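PDB 6IDP: MATE family efflux transporter from Vibrio cholerae, which probably exports drugs and other toxic compounds across the bacterial inner membrane, changing conformation in a proton-dependent way. Local coordinates for residues R77-G80 against Y86-Q89; V94-G99 against Y219-L224. All coordinates share one frame; numbering follows the deposited sequence.

In the fold
Contact 1 and contact 2 share helix 84-111: residues near its start pack against the end of helix 54-80 in contact 1, and residues 94-99, farther along, meet the loop 219-224 in contact 2. Their centres are 13 Å apart, and the loop bridges them. Gln89 NE2 probably donates a hydrogen bond to Gln220 O at 2.9 Å, while Leu224 CD1 rests 3.7 Å from Tyr86 CE1. A separate monoolein molecule lies at each contact, a fragment of its tail at Tyr86 and a molecule with its glycerol head at Trp221. Both contacts lie far from the middle of the transporter, about 24 and 25 Å from the chain centre to the contact centres.

Contact 1: residues R77-G80 against Y86-Q89; sequences RAIG and YAKQ. With OLC ((2R)-2,3-dihydroxypropyl (9Z)-octadec-9-enoate), chain J.
Tyr86 and Ala87 on one helix meet Ala78 and Ile79 on the helix before it, in a small apolar contact where the smallness of two alanines lets the backbones come close: the CA atoms of Ala78 and Ala87 are 5.6 Å apart. Tyr86 has the longest reach. Its CB bond runs past the other helix, but with CG anti to the backbone N (chi1 174°) the ring swings nearer. From CB onward the side chain follows the tail of a monoolein molecule, of which carbons C13 to C18 are modelled. Tyr86 CB and CG both lie by C16 of the lipid, CG at 3.5 Å from it, and C16 stands over one ring face, displaced toward the rim. CD1 stays with C16 too, whereas Tyr86 CD2 has two neighbours, C16 and the methyl of Ala78, whose CB is 3.9 Å from Tyr86 CD2 and oblique to the ring. Farther out, Tyr86 CE1 and CZ are nearest C15 of the lipid, and Tyr86 CE2 lies 3.9 Å from both C14 and C15. The lipid thus covers one face in a CH-pi approach, the Ala78 methyl touches obliquely from the other side of the plane, and Leu224 adds a further apolar neighbour. Next to the ring, the methyls of Ala78 and Ala87 point at each other, CB to CB 4.1 Å. Ile79 adds its CG1 branch, which sits beside its own backbone N and comes within 3.8 Å of Ala87 CB. Consecutive transmembrane helices 54-80 and 84-111 are therefore packed together right beside the short connection between them, with Ile79 also touching Asn157 in the loop that joins helices 124-156 and 161-184.

Contact 2: residues V94-G99 against Y219-L224; sequences VIVIGG and YQWQDL. With OLC ((2R)-2,3-dihydroxypropyl (9Z)-octadec-9-enoate), chain C.
Trp221, whose ring end touches Val96, uses its backbone N-H to hold a lipid hydroxyl oxygen: Trp221 N to O23 of monoolein is 3.3 Å, with an N-H...O angle of 144°, a long and somewhat bent bond. The amide of Gln222, brought round by a bend at chi2 (80°), comes close to the same glycerol group, its NE2 3.4 Å from O25 of the lipid. The ester carbonyl O19 of monoolein lies over one face of the indole, 3.2 Å from Trp221 CE3 and displaced toward the rim, while Leu224 CD2 packs on the opposite face. The indole is therefore sandwiched between lipid and leucine, and its NE1 is bonded to Ser218 O, which further restrains the ring. Both aromatic rings meet the same methyl, Val96 CG2. It is 3.7 Å from Trp221 CH2, which approaches from the opposite direction, and also 3.7 Å from Tyr219 CE1, where the methyl lies at the edge of the phenol ring, in its plane. Separately, Tyr219 OH lies 3.6 Å from Ile95 CG2, the two side chains crossing at about a right angle. With CG2 anti to the backbone N, that branch faces the phenol oxygen, and the end of Ile95 leads away toward Met146, Phe149 and Tyr150 of helix 124-156. The lipid tail runs on along helix 84-111 as far as Gly99. A type I beta turn, closed by Leu224 N to Trp221 O at 3.2 Å, shapes the loop between helices 189-213 and 226-259. A tryptophan face against the ester carbonyl, with a tyrosine beside it and the tail laid along an apolar helix, is consistent with the aromatic residues that membrane proteins place at the lipid interface.

Contact 1: residues R77-G80 against Y86-Q89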
loop_
_atom_site.group_PDB
_atom_site.type_symbol
_atom_site.label_atom_id
_atom_site.label_comp_id
_atom_site.label_asym_id
_atom_site.label_seq_id
_atom_site.Cartn_x
_atom_site.Cartn_y
_atom_site.Cartn_z
ATOM N N ARG A 77 -1.039 18.815 -8.264
ATOM C CA ARG A 77 -1.646 19.500 -9.399
ATOM C C ARG A 77 -1.765 20.998 -9.128
ATOM O O ARG A 77 -1.485 21.815 -10.004
ATOM C CB ARG A 77 -3.020 18.909 -9.722
ATOM C CG ARG A 77 -3.664 19.518 -10.951
ATOM C CD ARG A 77 -4.903 18.751 -11.360
ATOM N NE ARG A 77 -5.512 19.314 -12.559
ATOM C CZ ARG A 77 -6.467 18.715 -13.263
ATOM N NH1 ARG A 77 -6.925 17.527 -12.890
ATOM N NH2 ARG A 77 -6.964 19.302 -14.343
ATOM N N ALA A 78 -2.168 21.352 -7.911
ATOM C CA ALA A 78 -2.265 22.754 -7.519
ATOM C C ALA A 78 -0.907 23.443 -7.626
ATOM O O ALA A 78 -0.816 24.591 -8.061
ATOM C CB ALA A 78 -2.814 22.880 -6.107
ATOM N N ILE A 79 0.148 22.737 -7.232
ATOM C CA ILE A 79 1.499 23.276 -7.335
ATOM C C ILE A 79 1.878 23.491 -8.797
ATOM O O ILE A 79 2.412 24.540 -9.158
ATOM C CB ILE A 79 2.536 22.352 -6.668
ATOM C CG1 ILE A 79 2.235 22.201 -5.177
ATOM C CG2 ILE A 79 3.943 22.901 -6.869
ATOM C CD1 ILE A 79 3.142 21.227 -4.464
ATOM N N GLY A 80 1.587 22.501 -9.635
ATOM C CA GLY A 80 1.877 22.598 -11.055
ATOM C C GLY A 80 1.210 23.794 -11.710
ATOM O O GLY A 80 1.766 24.402 -12.627
ATOM N N TYR A 86 -2.777 28.109 -2.128
ATOM C CA TYR A 86 -3.840 27.118 -2.053
ATOM C C TYR A 86 -3.295 25.723 -1.753
ATOM O O TYR A 86 -3.910 24.958 -1.009
ATOM C CB TYR A 86 -4.637 27.115 -3.360
ATOM C CG TYR A 86 -5.674 26.021 -3.464
ATOM C CD1 TYR A 86 -6.741 25.959 -2.579
ATOM C CD2 TYR A 86 -5.594 25.061 -4.465
ATOM C CE1 TYR A 86 -7.692 24.961 -2.677
ATOM C CE2 TYR A 86 -6.541 24.062 -4.574
ATOM C CZ TYR A 86 -7.588 24.015 -3.678
ATOM O OH TYR A 86 -8.530 23.018 -3.787
ATOM N N ALA A 87 -2.136 25.402 -2.318
ATOM C CA ALA A 87 -1.527 24.094 -2.119
ATOM C C ALA A 87 -1.120 23.862 -0.663
ATOM O O ALA A 87 -1.315 22.768 -0.130
ATOM C CB ALA A 87 -0.324 23.926 -3.035
ATOM N N LYS A 88 -0.559 24.879 -0.018
ATOM C CA LYS A 88 -0.112 24.710 1.364
ATOM C C LYS A 88 -1.268 24.845 2.355
ATOM O O LYS A 88 -1.188 24.344 3.472
ATOM C CB LYS A 88 1.006 25.700 1.701
ATOM C CG LYS A 88 0.588 27.148 1.791
ATOM C CD LYS A 88 1.758 27.989 2.269
ATOM C CE LYS A 88 1.369 29.443 2.429
ATOM N NZ LYS A 88 2.480 30.252 3.009
ATOM N N GLN A 89 -2.338 25.518 1.945
ATOM C CA GLN A 89 -3.566 25.524 2.732
ATOM C C GLN A 89 -4.184 24.131 2.725
ATOM O O GLN A 89 -4.700 23.663 3.736
ATOM C CB GLN A 89 -4.567 26.547 2.193
ATOM C CG GLN A 89 -4.201 27.996 2.449
ATOM C CD GLN A 89 -5.124 28.954 1.724
ATOM O OE1 GLN A 89 -5.591 28.666 0.623
ATOM N NE2 GLN A 89 -5.398 30.095 2.340
HETATM C C18 OLC J . -6.422 29.854 -6.624
HETATM C C17 OLC J . -7.612 28.941 -6.829
HETATM C C16 OLC J . -7.608 27.855 -5.774
HETATM C C15 OLC J . -8.747 26.892 -6.033
HETATM C C13 OLC J . -9.615 25.150 -7.556
HETATM C C14 OLC J . -8.461 26.090 -7.282
#

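Contact 2: residues V94-G99 against Y219-L224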
loop_
_atom_site.group_PDB
_atom_site.type_symbol
_atom_site.label_atom_id
_atom_site.label_comp_id
_atom_site.label_asym_id
_atom_site.label_seq_id
_atom_site.Cartn_x
_atom_site.Cartn_y
_atom_site.Cartn_z
ATOM N N VAL A 94 -5.527 18.743 5.060
ATOM C CA VAL A 94 -5.371 17.292 5.066
ATOM C C VAL A 94 -4.968 16.775 6.448
ATOM O O VAL A 94 -5.513 15.784 6.935
ATOM C CB VAL A 94 -4.328 16.842 4.026
ATOM C CG1 VAL A 94 -3.962 15.379 4.229
ATOM C CG2 VAL A 94 -4.860 17.071 2.620
ATOM N N ILE A 95 -4.016 17.460 7.075
ATOM C CA ILE A 95 -3.564 17.113 8.418
ATOM C C ILE A 95 -4.724 17.164 9.414
ATOM O O ILE A 95 -4.868 16.280 10.262
ATOM C CB ILE A 95 -2.431 18.052 8.891
ATOM C CG1 ILE A 95 -1.209 17.919 7.980
ATOM C CG2 ILE A 95 -2.040 17.745 10.320
ATOM C CD1 ILE A 95 -0.650 16.513 7.911
ATOM N N VAL A 96 -5.557 18.195 9.293
ATOM C CA VAL A 96 -6.705 18.367 10.178
ATOM C C VAL A 96 -7.778 17.304 9.922
ATOM O O VAL A 96 -8.295 16.700 10.863
ATOM C CB VAL A 96 -7.311 19.777 10.023
ATOM C CG1 VAL A 96 -8.666 19.867 10.704
ATOM C CG2 VAL A 96 -6.356 20.821 10.586
ATOM N N ILE A 97 -8.096 17.075 8.651
ATOM C CA ILE A 97 -9.059 16.049 8.253
ATOM C C ILE A 97 -8.642 14.663 8.737
ATOM O O ILE A 97 -9.440 13.928 9.317
ATOM C CB ILE A 97 -9.236 16.002 6.715
ATOM C CG1 ILE A 97 -9.973 17.246 6.223
ATOM C CG2 ILE A 97 -9.981 14.740 6.292
ATOM C CD1 ILE A 97 -11.336 17.433 6.847
ATOM N N GLY A 98 -7.385 14.312 8.489
ATOM C CA GLY A 98 -6.865 13.024 8.898
ATOM C C GLY A 98 -6.825 12.882 10.406
ATOM O O GLY A 98 -7.170 11.831 10.945
ATOM N N GLY A 99 -6.408 13.944 11.087
ATOM C CA GLY A 99 -6.304 13.929 12.534
ATOM C C GLY A 99 -7.629 13.649 13.209
ATOM O O GLY A 99 -7.728 12.775 14.069
ATOM N N TYR A 219 -2.165 27.250 8.183
ATOM C CA TYR A 219 -3.421 27.239 8.918
ATOM C C TYR A 219 -4.087 28.607 8.869
ATOM O O TYR A 219 -4.899 28.954 9.724
ATOM C CB TYR A 219 -3.185 26.766 10.352
ATOM C CG TYR A 219 -2.762 25.316 10.372
ATOM C CD1 TYR A 219 -3.702 24.302 10.245
ATOM C CD2 TYR A 219 -1.424 24.961 10.464
ATOM C CE1 TYR A 219 -3.325 22.974 10.236
ATOM C CE2 TYR A 219 -1.034 23.634 10.458
ATOM C CZ TYR A 219 -1.990 22.645 10.343
ATOM O OH TYR A 219 -1.607 21.322 10.337
ATOM N N GLN A 220 -3.732 29.371 7.841
ATOM C CA GLN A 220 -4.424 30.610 7.514
ATOM C C GLN A 220 -5.417 30.331 6.385
ATOM O O GLN A 220 -5.062 30.406 5.208
ATOM C CB GLN A 220 -3.431 31.702 7.102
ATOM C CG GLN A 220 -2.270 31.913 8.071
ATOM C CD GLN A 220 -2.696 32.556 9.375
ATOM O OE1 GLN A 220 -2.845 33.776 9.460
ATOM N NE2 GLN A 220 -2.889 31.739 10.402
ATOM N N TRP A 221 -6.655 30.005 6.752
ATOM C CA TRP A 221 -7.671 29.584 5.784
ATOM C C TRP A 221 -8.732 30.652 5.526
ATOM O O TRP A 221 -9.872 30.326 5.187
ATOM C CB TRP A 221 -8.368 28.305 6.263
ATOM C CG TRP A 221 -7.455 27.137 6.475
ATOM C CD1 TRP A 221 -6.149 27.036 6.099
ATOM C CD2 TRP A 221 -7.784 25.902 7.122
ATOM N NE1 TRP A 221 -5.645 25.815 6.468
ATOM C CE2 TRP A 221 -6.627 25.100 7.099
ATOM C CE3 TRP A 221 -8.946 25.397 7.718
ATOM C CZ2 TRP A 221 -6.595 23.819 7.650
ATOM C CZ3 TRP A 221 -8.912 24.123 8.263
ATOM C CH2 TRP A 221 -7.745 23.350 8.223
ATOM N N GLN A 222 -8.360 31.919 5.686
ATOM C CA GLN A 222 -9.305 33.023 5.528
ATOM C C GLN A 222 -9.932 33.064 4.132
ATOM O O GLN A 222 -11.115 33.375 3.987
ATOM C CB GLN A 222 -8.621 34.362 5.829
ATOM C CG GLN A 222 -8.228 34.565 7.289
ATOM C CD GLN A 222 -6.933 33.864 7.661
ATOM O OE1 GLN A 222 -6.288 33.237 6.819
ATOM N NE2 GLN A 222 -6.543 33.971 8.926
ATOM N N ASP A 223 -9.143 32.741 3.111
ATOM C CA ASP A 223 -9.627 32.802 1.735
ATOM C C ASP A 223 -9.824 31.421 1.119
ATOM O O ASP A 223 -9.954 31.294 -0.099
ATOM C CB ASP A 223 -8.663 33.617 0.870
ATOM N N LEU A 224 -9.848 30.388 1.956
ATOM C CA LEU A 224 -9.991 29.018 1.469
ATOM C C LEU A 224 -11.448 28.571 1.443
ATOM O O LEU A 224 -12.147 28.646 2.454
ATOM C CB LEU A 224 -9.175 28.052 2.333
ATOM C CG LEU A 224 -9.258 26.569 1.959
ATOM C CD1 LEU A 224 -8.576 26.309 0.624
ATOM C CD2 LEU A 224 -8.659 25.696 3.051
HETATM C C10 OLC C . -7.459 18.695 15.756
HETATM C C9 OLC C . -7.304 19.974 15.359
HETATM C C11 OLC C . -8.026 18.374 17.121
HETATM C C8 OLC C . -7.695 21.117 16.270
HETATM C C24 OLC C . -6.983 30.976 11.241
HETATM C C12 OLC C . -7.585 16.984 17.524
HETATM C C7 OLC C . -6.993 22.376 15.813
HETATM C C13 OLC C . -8.005 15.991 16.462
HETATM C C6 OLC C . -8.018 23.460 15.561
HETATM C C14 OLC C . -7.424 14.633 16.789
HETATM C C5 OLC C . -8.755 23.187 14.266
HETATM C C4 OLC C . -7.889 23.590 13.092
HETATM C C3 OLC C . -8.595 24.638 12.257
HETATM C C2 OLC C . -8.183 26.024 12.709
HETATM C C21 OLC C . -8.131 28.969 10.361
HETATM C C1 OLC C . -7.957 26.912 11.503
HETATM C C22 OLC C . -8.240 30.463 10.573
HETATM O O19 OLC C . -7.617 26.424 10.444
HETATM O O25 OLC C . -7.214 32.254 11.790
HETATM O O23 OLC C . -8.405 31.097 9.326
HETATM O O20 OLC C . -8.136 28.304 11.602
#